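Local coordinates for putative O-GlcNAcase nagJ (Clostridium perfringens, PDB 6PV5), which probably acts as a family 84 glycoside hydrolase with hexosaminidase activity, this chain being the part with the catalytic barrel and its flanking domains, at residues K411-M415 and K604-N610; A416-I420 and I447-G452; W468-I472 and K484-N488. All blocks are in the same frame, centred on the assembly; numbering follows the deposited sequence.

Interactions 1 and 2 share one long loop, which runs between strands 399-403 and 431-436 of the catalytic barrel. One part of it, 411-415, meets the loop 604-610 in a partly buried contact between the barrel loop and the helical domain. The next part, 416-420, lies on helix 446-457 and is wholly buried. Interaction 3 joins helices 464-476 and 480-487 and is partly buried, with its charged pair toward the outside. The chemistry follows the place. Interaction 2 uses hydroxyls and backbone groups, interaction 1 adds a backbone bond to its lysine, and interaction 3 is a salt bridge over apolar packing. W468 ties interaction 3 to interaction 2 through L417 O, and F486 packs on I607 of interaction 1.

Interaction 1: K411-M415 and K604-N610; sequences KEDKM and KATIANN
K414 lies along T606 and reaches N609, while D413 O accepts a hydrogen bond from T606 N. The lysine can be followed outward. Its CB sits 4.0 Å from T606 CB. CG passes T606 O at 3.7 Å. With CG anti to the backbone N (chi1 -174°) and the rest of the chain extended, the side chain runs along 604-610 toward N609. CD only skirts N609, but CE comes to 3.3 Å from N609 OD1. NZ then donates to N609 OD1 at 2.9 Å, in the carbonyl plane and on a lone pair. The amide comes to the lysine from the opposite direction. NZ also makes a salt bridge with D499 and a hydrogen bond to the carbonyl of R492. The buried chain therefore ends in a well-satisfied ammonium group, whose rotation these partners should restrict.

The backbone link, T606 N to D413 O, is 2.8 Å long, and H557 also donates to this oxygen. A water bridges M415 N and T606 O, so the two segments are joined again one step further on. At the outer end, D413 CB touches T606 OG1 at 3.6 Å. The aliphatic part of K604 crosses the D413 carboxylate at about a right angle. Their charges probably attract only weakly; D413 OD1 is 4.4 Å from K604 NZ, beyond a salt bridge.

Segment 411-415 opens with a type I beta turn from K411 to K414, closed by K414 N to K411 O. The contact is a loop-to-loop junction between two domains. A loop of the (beta/alpha)8 barrel, leading to its last strand, docks on the connection between helices 583-601 and 612-619 of the post-catalytic helical domain.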
loop_
_atom_site.group_PDB
_atom_site.type_symbol
_atom_site.label_atom_id
_atom_site.label_comp_id
_atom_site.label_asym_id
_atom_site.label_seq_id
_atom_site.Cartn_x
_atom_site.Cartn_y
_atom_site.Cartn_z
ATOM N N LYS A 411 -8.699 -14.895 5.228
ATOM C CA LYS A 411 -7.837 -16.061 5.050
ATOM C C LYS A 411 -6.558 -15.869 5.865
ATOM O O LYS A 411 -5.456 -15.716 5.322
ATOM C CB LYS A 411 -7.499 -16.295 3.570
ATOM C CG LYS A 411 -6.948 -17.697 3.293
ATOM C CD LYS A 411 -6.067 -17.836 2.048
ATOM C CE LYS A 411 -6.584 -17.174 0.784
ATOM N NZ LYS A 411 -7.892 -17.711 0.346
ATOM N N GLU A 412 -6.724 -15.837 7.184
ATOM C CA GLU A 412 -5.766 -15.150 8.028
ATOM C C GLU A 412 -4.484 -15.968 8.207
ATOM O O GLU A 412 -3.512 -15.419 8.686
ATOM C CB GLU A 412 -6.402 -14.775 9.370
ATOM C CG GLU A 412 -7.233 -15.923 9.932
ATOM C CD GLU A 412 -7.519 -15.893 11.429
ATOM O OE1 GLU A 412 -7.351 -14.817 12.038
ATOM O OE2 GLU A 412 -7.913 -16.955 11.984
ATOM N N ASP A 413 -4.486 -17.247 7.813
ATOM C CA ASP A 413 -3.314 -18.104 7.981
ATOM C C ASP A 413 -2.362 -17.974 6.800
ATOM O O ASP A 413 -1.259 -18.518 6.843
ATOM C CB ASP A 413 -3.695 -19.585 8.086
ATOM C CG ASP A 413 -4.548 -19.870 9.314
ATOM O OD1 ASP A 413 -4.222 -19.323 10.394
ATOM O OD2 ASP A 413 -5.556 -20.592 9.169
ATOM N N LYS A 414 -2.786 -17.266 5.748
ATOM C CA LYS A 414 -1.863 -16.988 4.651
ATOM C C LYS A 414 -1.491 -15.505 4.635
ATOM O O LYS A 414 -2.387 -14.668 4.604
ATOM C CB LYS A 414 -2.501 -17.378 3.313
ATOM C CG LYS A 414 -1.535 -17.253 2.152
ATOM C CD LYS A 414 -1.929 -17.979 0.881
ATOM C CE LYS A 414 -0.765 -17.961 -0.105
ATOM N NZ LYS A 414 -1.132 -18.607 -1.394
ATOM N N MET A 415 -0.184 -15.188 4.594
ATOM C CA MET A 415 0.281 -13.816 4.455
ATOM C C MET A 415 0.288 -13.420 2.974
ATOM O O MET A 415 0.761 -14.172 2.132
ATOM C CB MET A 415 1.703 -13.619 4.995
ATOM C CG MET A 415 1.902 -13.977 6.465
ATOM S SD MET A 415 0.861 -12.957 7.551
ATOM C CE MET A 415 1.793 -12.951 9.082
ATOM N N LYS A 604 -0.503 -24.721 11.170
ATOM C CA LYS A 604 -1.680 -23.918 10.847
ATOM C C LYS A 604 -1.413 -23.008 9.634
ATOM O O LYS A 604 -2.255 -22.838 8.748
ATOM C CB LYS A 604 -2.009 -23.113 12.108
ATOM C CG LYS A 604 -3.416 -22.554 12.219
ATOM C CD LYS A 604 -3.580 -21.744 13.493
ATOM C CE LYS A 604 -4.919 -21.042 13.582
ATOM N NZ LYS A 604 -6.046 -21.975 13.331
ATOM N N ALA A 605 -0.224 -22.416 9.605
ATOM C CA ALA A 605 0.197 -21.440 8.613
ATOM C C ALA A 605 0.030 -22.008 7.203
ATOM O O ALA A 605 0.233 -23.197 7.000
ATOM C CB ALA A 605 1.619 -21.058 8.928
ATOM N N THR A 606 -0.409 -21.158 6.257
ATOM C CA THR A 606 -0.646 -21.526 4.873
ATOM C C THR A 606 0.393 -20.848 3.986
ATOM O O THR A 606 0.544 -19.634 4.009
ATOM C CB THR A 606 -2.083 -21.178 4.460
ATOM O OG1 THR A 606 -2.958 -21.844 5.368
ATOM C CG2 THR A 606 -2.456 -21.603 3.058
ATOM N N ILE A 607 1.144 -21.646 3.221
ATOM C CA ILE A 607 2.151 -21.102 2.324
ATOM C C ILE A 607 2.415 -22.140 1.233
ATOM O O ILE A 607 2.394 -23.330 1.533
ATOM C CB ILE A 607 3.440 -20.681 3.055
ATOM C CG1 ILE A 607 4.386 -20.006 2.055
ATOM C CG2 ILE A 607 4.118 -21.869 3.724
ATOM C CD1 ILE A 607 5.229 -18.918 2.616
ATOM N N ALA A 608 2.637 -21.695 -0.021
ATOM C CA ALA A 608 2.991 -22.638 -1.067
ATOM C C ALA A 608 1.859 -23.641 -1.287
ATOM O O ALA A 608 2.108 -24.744 -1.786
ATOM C CB ALA A 608 4.291 -23.355 -0.706
ATOM N N ASN A 609 0.612 -23.223 -1.005
ATOM C CA ASN A 609 -0.543 -24.104 -0.874
ATOM C C ASN A 609 -1.247 -24.321 -2.219
ATOM O O ASN A 609 -2.048 -25.238 -2.326
ATOM C CB ASN A 609 -1.577 -23.556 0.124
ATOM C CG ASN A 609 -1.993 -22.145 -0.232
ATOM O OD1 ASN A 609 -1.147 -21.253 -0.327
ATOM N ND2 ASN A 609 -3.270 -21.932 -0.488
ATOM N N ASN A 610 -0.947 -23.501 -3.238
ATOM C CA ASN A 610 -1.578 -23.610 -4.552
ATOM C C ASN A 610 -0.713 -24.395 -5.554
ATOM O O ASN A 610 -1.239 -24.893 -6.542
ATOM C CB ASN A 610 -1.867 -22.238 -5.202
ATOM C CG ASN A 610 -2.820 -21.368 -4.404
ATOM O OD1 ASN A 610 -3.797 -21.860 -3.854
ATOM N ND2 ASN A 610 -2.559 -20.073 -4.342
HETATM O O HOH W 1 1.837 -17.072 3.945
#

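Interaction 2: A416-I420 and I447-G452; sequences ALGPI and ISTLTG
S448 and T451, one turn apart on the helix, hold the passing chain of G418 and I420 with their hydroxyls. S448 OG donates to G418 O at 2.6 Å. It lies in the carbonyl plane, on a lone pair, with a C=O...O angle of 142°. T451 OG1 accepts from I420 N at 2.9 Å, and the N-H points almost straight at it (163°). The same hydroxyl donates to S448 O at 2.7 Å. T451 OG1 is placed for both tasks by its first torsion of 66°, which sets it between the backbone N and the carbonyl carbon. S448 O in turn receives two donors, T451 OG1 and the helical G452 N. The amide of I420 is thus linked through one side chain to the helix backbone.

A single water adds an indirect bond. It donates to A416 O at 3.1 Å and accepts from S448 N at 2.9 Å. In this way it serves an amide of the first helical turn.

Packing contacts flank the hydrogen bonds. I420 CG1 presses against the helix backbone, 3.3 Å from G452 N, where glycine brings no side chain between them. P419 CB meets T451 CG2 at 3.9 Å. Further back along the loop, I447 CG2 rests 3.8 Å from L417 O.

All the touching residues are buried. The loop 416-420 runs alongside helix 446-457, which follows the last barrel strand, 431-436, in the chain. I420 packs on F434 of that strand. Helix 464-476 closes in through W468, which touches P419 and I447, while F486 and A487 of helix 480-487 cover L417.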
loop_
_atom_site.group_PDB
_atom_site.type_symbol
_atom_site.label_atom_id
_atom_site.label_comp_id
_atom_site.label_asym_id
_atom_site.label_seq_id
_atom_site.Cartn_x
_atom_site.Cartn_y
_atom_site.Cartn_z
ATOM N N ALA A 416 -0.190 -12.200 2.674
ATOM C CA ALA A 416 -0.078 -11.646 1.330
ATOM C C ALA A 416 1.181 -10.793 1.293
ATOM O O ALA A 416 1.252 -9.770 1.973
ATOM C CB ALA A 416 -1.313 -10.838 1.001
ATOM N N LEU A 417 2.176 -11.243 0.521
ATOM C CA LEU A 417 3.474 -10.593 0.485
ATOM C C LEU A 417 3.808 -10.182 -0.947
ATOM O O LEU A 417 4.972 -9.929 -1.246
ATOM C CB LEU A 417 4.547 -11.558 1.030
ATOM C CG LEU A 417 4.365 -12.000 2.492
ATOM C CD1 LEU A 417 5.411 -13.060 2.863
ATOM C CD2 LEU A 417 4.492 -10.793 3.422
ATOM N N GLY A 418 2.798 -10.104 -1.822
ATOM C CA GLY A 418 3.057 -9.762 -3.215
ATOM C C GLY A 418 2.817 -8.295 -3.587
ATOM O O GLY A 418 2.322 -7.493 -2.789
ATOM N N PRO A 419 3.119 -7.902 -4.850
ATOM C CA PRO A 419 2.845 -6.543 -5.318
ATOM C C PRO A 419 1.364 -6.365 -5.641
ATOM O O PRO A 419 0.657 -7.328 -5.959
ATOM C CB PRO A 419 3.690 -6.447 -6.601
ATOM C CG PRO A 419 3.661 -7.867 -7.136
ATOM C CD PRO A 419 3.740 -8.743 -5.892
ATOM N N ILE A 420 0.899 -5.115 -5.526
ATOM C CA ILE A 420 -0.363 -4.696 -6.131
ATOM C C ILE A 420 -0.370 -5.178 -7.580
ATOM O O ILE A 420 0.559 -4.935 -8.328
ATOM C CB ILE A 420 -0.474 -3.160 -6.058
ATOM C CG1 ILE A 420 -0.383 -2.639 -4.616
ATOM C CG2 ILE A 420 -1.726 -2.671 -6.779
ATOM C CD1 ILE A 420 -1.311 -3.306 -3.612
ATOM N N ILE A 447 5.528 -4.739 2.444
ATOM C CA ILE A 447 5.948 -4.979 1.075
ATOM C C ILE A 447 4.831 -4.634 0.091
ATOM O O ILE A 447 5.060 -3.836 -0.824
ATOM C CB ILE A 447 6.574 -6.379 0.862
ATOM C CG1 ILE A 447 7.917 -6.494 1.594
ATOM C CG2 ILE A 447 6.754 -6.679 -0.621
ATOM C CD1 ILE A 447 8.239 -7.904 2.033
ATOM N N SER A 448 3.628 -5.183 0.300
ATOM C CA SER A 448 2.530 -4.933 -0.614
ATOM C C SER A 448 2.166 -3.450 -0.607
ATOM O O SER A 448 2.017 -2.856 -1.666
ATOM C CB SER A 448 1.339 -5.812 -0.303
ATOM O OG SER A 448 1.739 -7.180 -0.262
ATOM N N THR A 449 2.036 -2.862 0.596
ATOM C CA THR A 449 1.686 -1.461 0.762
ATOM C C THR A 449 2.639 -0.539 -0.013
ATOM O O THR A 449 2.198 0.453 -0.597
ATOM C CB THR A 449 1.573 -1.063 2.235
ATOM O OG1 THR A 449 0.664 -1.967 2.857
ATOM C CG2 THR A 449 0.999 0.325 2.404
ATOM N N LEU A 450 3.935 -0.850 -0.011
ATOM C CA LEU A 450 4.893 -0.001 -0.698
ATOM C C LEU A 450 4.712 -0.104 -2.212
ATOM O O LEU A 450 4.933 0.885 -2.912
ATOM C CB LEU A 450 6.323 -0.393 -0.317
ATOM C CG LEU A 450 6.771 0.016 1.084
ATOM C CD1 LEU A 450 8.081 -0.672 1.428
ATOM C CD2 LEU A 450 6.925 1.533 1.177
ATOM N N THR A 451 4.365 -1.298 -2.724
ATOM C CA THR A 451 4.110 -1.414 -4.154
ATOM C C THR A 451 2.873 -0.577 -4.470
ATOM O O THR A 451 2.788 0.010 -5.549
ATOM C CB THR A 451 4.035 -2.864 -4.669
ATOM O OG1 THR A 451 2.895 -3.511 -4.100
ATOM C CG2 THR A 451 5.274 -3.688 -4.383
ATOM N N GLY A 452 1.945 -0.528 -3.507
ATOM C CA GLY A 452 0.766 0.317 -3.588
ATOM C C GLY A 452 1.124 1.809 -3.650
ATOM O O GLY A 452 0.470 2.575 -4.360
HETATM O O HOH W 2 3.114 -7.326 2.202
#

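Interaction 3: W468-I472 and K484-N488; sequences WDKAI and KIFAN. With EDO (1,2-ethanediol), chain C.
D469 and K484 form a salt bridge between two successive helices, 464-476 and 480-487. K484 NZ donates to D469 OD1 at 2.6 Å, and D469 OD1 accepts on its syn lone pair, the side of its other oxygen. CG anti to the backbone N (chi1 -176°) and a fully extended chain carry NZ of the lysine across to D469.

Apolar contacts lie beneath this ion pair. K484 CE sits 3.8 Å from W468 CZ3, and K484 CG lies over the same indole face as I472 CD1. That methyl is 3.6 Å above the ring plane, shifted toward the rim, and touches K484 CB at 3.9 Å. A487 CB approaches W468 CZ2 obliquely at 3.7 Å. N488 CA meets the ring edge, near its plane, 3.7 Å from W468 CH2. The indole N-H (NE1) of W468 is used elsewhere, bonded to the carbonyl of L417.

A 1,2-ethanediol, probably from the crystallisation liquor, lies beside D469, I472 and K484. Its O1 donates to D469 O at 2.7 Å, and its C2 packs 3.6 Å from K484 CD. It is also hydrogen-bonded to E481.

The chemistry changes with depth. Indole, isoleucine and alanine fill the inner side, and the charged pair closes the partly exposed margin. The lysine serves both layers, with its methylenes on the apolar groups and its ammonium on the carboxylate. The nearby negative charge probably helps to keep this ammonium protonated.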
loop_
_atom_site.group_PDB
_atom_site.type_symbol
_atom_site.label_atom_id
_atom_site.label_comp_id
_atom_site.label_asym_id
_atom_site.label_seq_id
_atom_site.Cartn_x
_atom_site.Cartn_y
_atom_site.Cartn_z
ATOM N N TRP A 468 7.925 -4.819 -6.876
ATOM C CA TRP A 468 8.030 -5.791 -5.795
ATOM C C TRP A 468 9.485 -5.965 -5.363
ATOM O O TRP A 468 9.786 -5.965 -4.178
ATOM C CB TRP A 468 7.450 -7.112 -6.294
ATOM C CG TRP A 468 7.203 -8.158 -5.255
ATOM C CD1 TRP A 468 6.710 -7.999 -3.989
ATOM C CD2 TRP A 468 7.345 -9.570 -5.474
ATOM N NE1 TRP A 468 6.569 -9.226 -3.398
ATOM C CE2 TRP A 468 6.940 -10.207 -4.284
ATOM C CE3 TRP A 468 7.734 -10.351 -6.576
ATOM C CZ2 TRP A 468 6.944 -11.599 -4.164
ATOM C CZ3 TRP A 468 7.769 -11.727 -6.450
ATOM C CH2 TRP A 468 7.359 -12.337 -5.257
ATOM N N ASP A 469 10.390 -6.093 -6.338
ATOM C CA ASP A 469 11.809 -6.196 -6.028
ATOM C C ASP A 469 12.278 -5.040 -5.146
ATOM O O ASP A 469 13.019 -5.276 -4.190
ATOM C CB ASP A 469 12.694 -6.375 -7.268
ATOM C CG ASP A 469 12.472 -7.691 -7.994
ATOM O OD1 ASP A 469 11.993 -8.653 -7.349
ATOM O OD2 ASP A 469 12.778 -7.746 -9.206
ATOM N N LYS A 470 11.873 -3.803 -5.480
ATOM C CA LYS A 470 12.339 -2.639 -4.739
ATOM C C LYS A 470 11.730 -2.617 -3.344
ATOM O O LYS A 470 12.393 -2.212 -2.394
ATOM C CB LYS A 470 11.954 -1.308 -5.398
ATOM C CG LYS A 470 12.666 -1.010 -6.713
ATOM C CD LYS A 470 14.106 -0.558 -6.540
ATOM C CE LYS A 470 14.805 -0.311 -7.863
ATOM N NZ LYS A 470 13.863 0.239 -8.869
ATOM N N ALA A 471 10.457 -2.991 -3.229
ATOM C CA ALA A 471 9.828 -2.973 -1.915
ATOM C C ALA A 471 10.472 -4.013 -0.993
ATOM O O ALA A 471 10.644 -3.768 0.200
ATOM C CB ALA A 471 8.339 -3.197 -2.037
ATOM N N ILE A 472 10.780 -5.192 -1.537
ATOM C CA ILE A 472 11.435 -6.245 -0.763
ATOM C C ILE A 472 12.807 -5.758 -0.310
ATOM O O ILE A 472 13.197 -5.983 0.828
ATOM C CB ILE A 472 11.532 -7.547 -1.578
ATOM C CG1 ILE A 472 10.161 -8.212 -1.698
ATOM C CG2 ILE A 472 12.568 -8.488 -0.964
ATOM C CD1 ILE A 472 10.116 -9.357 -2.689
ATOM N N LYS A 484 12.605 -12.879 -1.138
ATOM C CA LYS A 484 11.812 -13.030 -2.348
ATOM C C LYS A 484 11.531 -14.509 -2.620
ATOM O O LYS A 484 10.410 -14.854 -2.985
ATOM C CB LYS A 484 12.490 -12.363 -3.551
ATOM C CG LYS A 484 11.648 -12.424 -4.825
ATOM C CD LYS A 484 12.293 -11.775 -6.015
ATOM C CE LYS A 484 11.440 -11.873 -7.270
ATOM N NZ LYS A 484 12.052 -11.080 -8.363
ATOM N N ILE A 485 12.543 -15.370 -2.421
ATOM C CA ILE A 485 12.365 -16.813 -2.545
ATOM C C ILE A 485 11.187 -17.274 -1.685
ATOM O O ILE A 485 10.382 -18.092 -2.130
ATOM C CB ILE A 485 13.670 -17.583 -2.240
ATOM C CG1 ILE A 485 14.744 -17.322 -3.309
ATOM C CG2 ILE A 485 13.374 -19.068 -2.086
ATOM C CD1 ILE A 485 16.166 -17.716 -2.901
ATOM N N PHE A 486 11.065 -16.728 -0.467
ATOM C CA PHE A 486 9.955 -17.057 0.424
ATOM C C PHE A 486 8.659 -16.404 -0.070
ATOM O O PHE A 486 7.619 -17.060 -0.202
ATOM C CB PHE A 486 10.336 -16.586 1.838
ATOM C CG PHE A 486 9.242 -16.649 2.873
ATOM C CD1 PHE A 486 8.852 -17.867 3.417
ATOM C CD2 PHE A 486 8.629 -15.488 3.330
ATOM C CE1 PHE A 486 7.857 -17.925 4.390
ATOM C CE2 PHE A 486 7.628 -15.543 4.292
ATOM C CZ PHE A 486 7.247 -16.763 4.828
ATOM N N ALA A 487 8.723 -15.089 -0.329
ATOM C CA ALA A 487 7.532 -14.319 -0.683
ATOM C C ALA A 487 6.916 -14.815 -1.996
ATOM O O ALA A 487 5.704 -14.741 -2.182
ATOM C CB ALA A 487 7.882 -12.852 -0.763
ATOM N N ASN A 488 7.749 -15.351 -2.888
ATOM C CA ASN A 488 7.286 -15.919 -4.152
ATOM C C ASN A 488 6.179 -16.951 -3.945
ATOM O O ASN A 488 5.307 -17.108 -4.809
ATOM C CB ASN A 488 8.470 -16.433 -4.983
ATOM C CG ASN A 488 8.113 -17.081 -6.307
ATOM O OD1 ASN A 488 7.310 -16.569 -7.082
ATOM N ND2 ASN A 488 8.729 -18.220 -6.581
HETATM C C1 EDO C . 14.300 -8.518 -4.277
HETATM O O1 EDO C . 14.904 -7.241 -4.109
HETATM C C2 EDO C . 14.945 -9.388 -5.298
HETATM O O2 EDO C . 16.347 -9.192 -5.428
#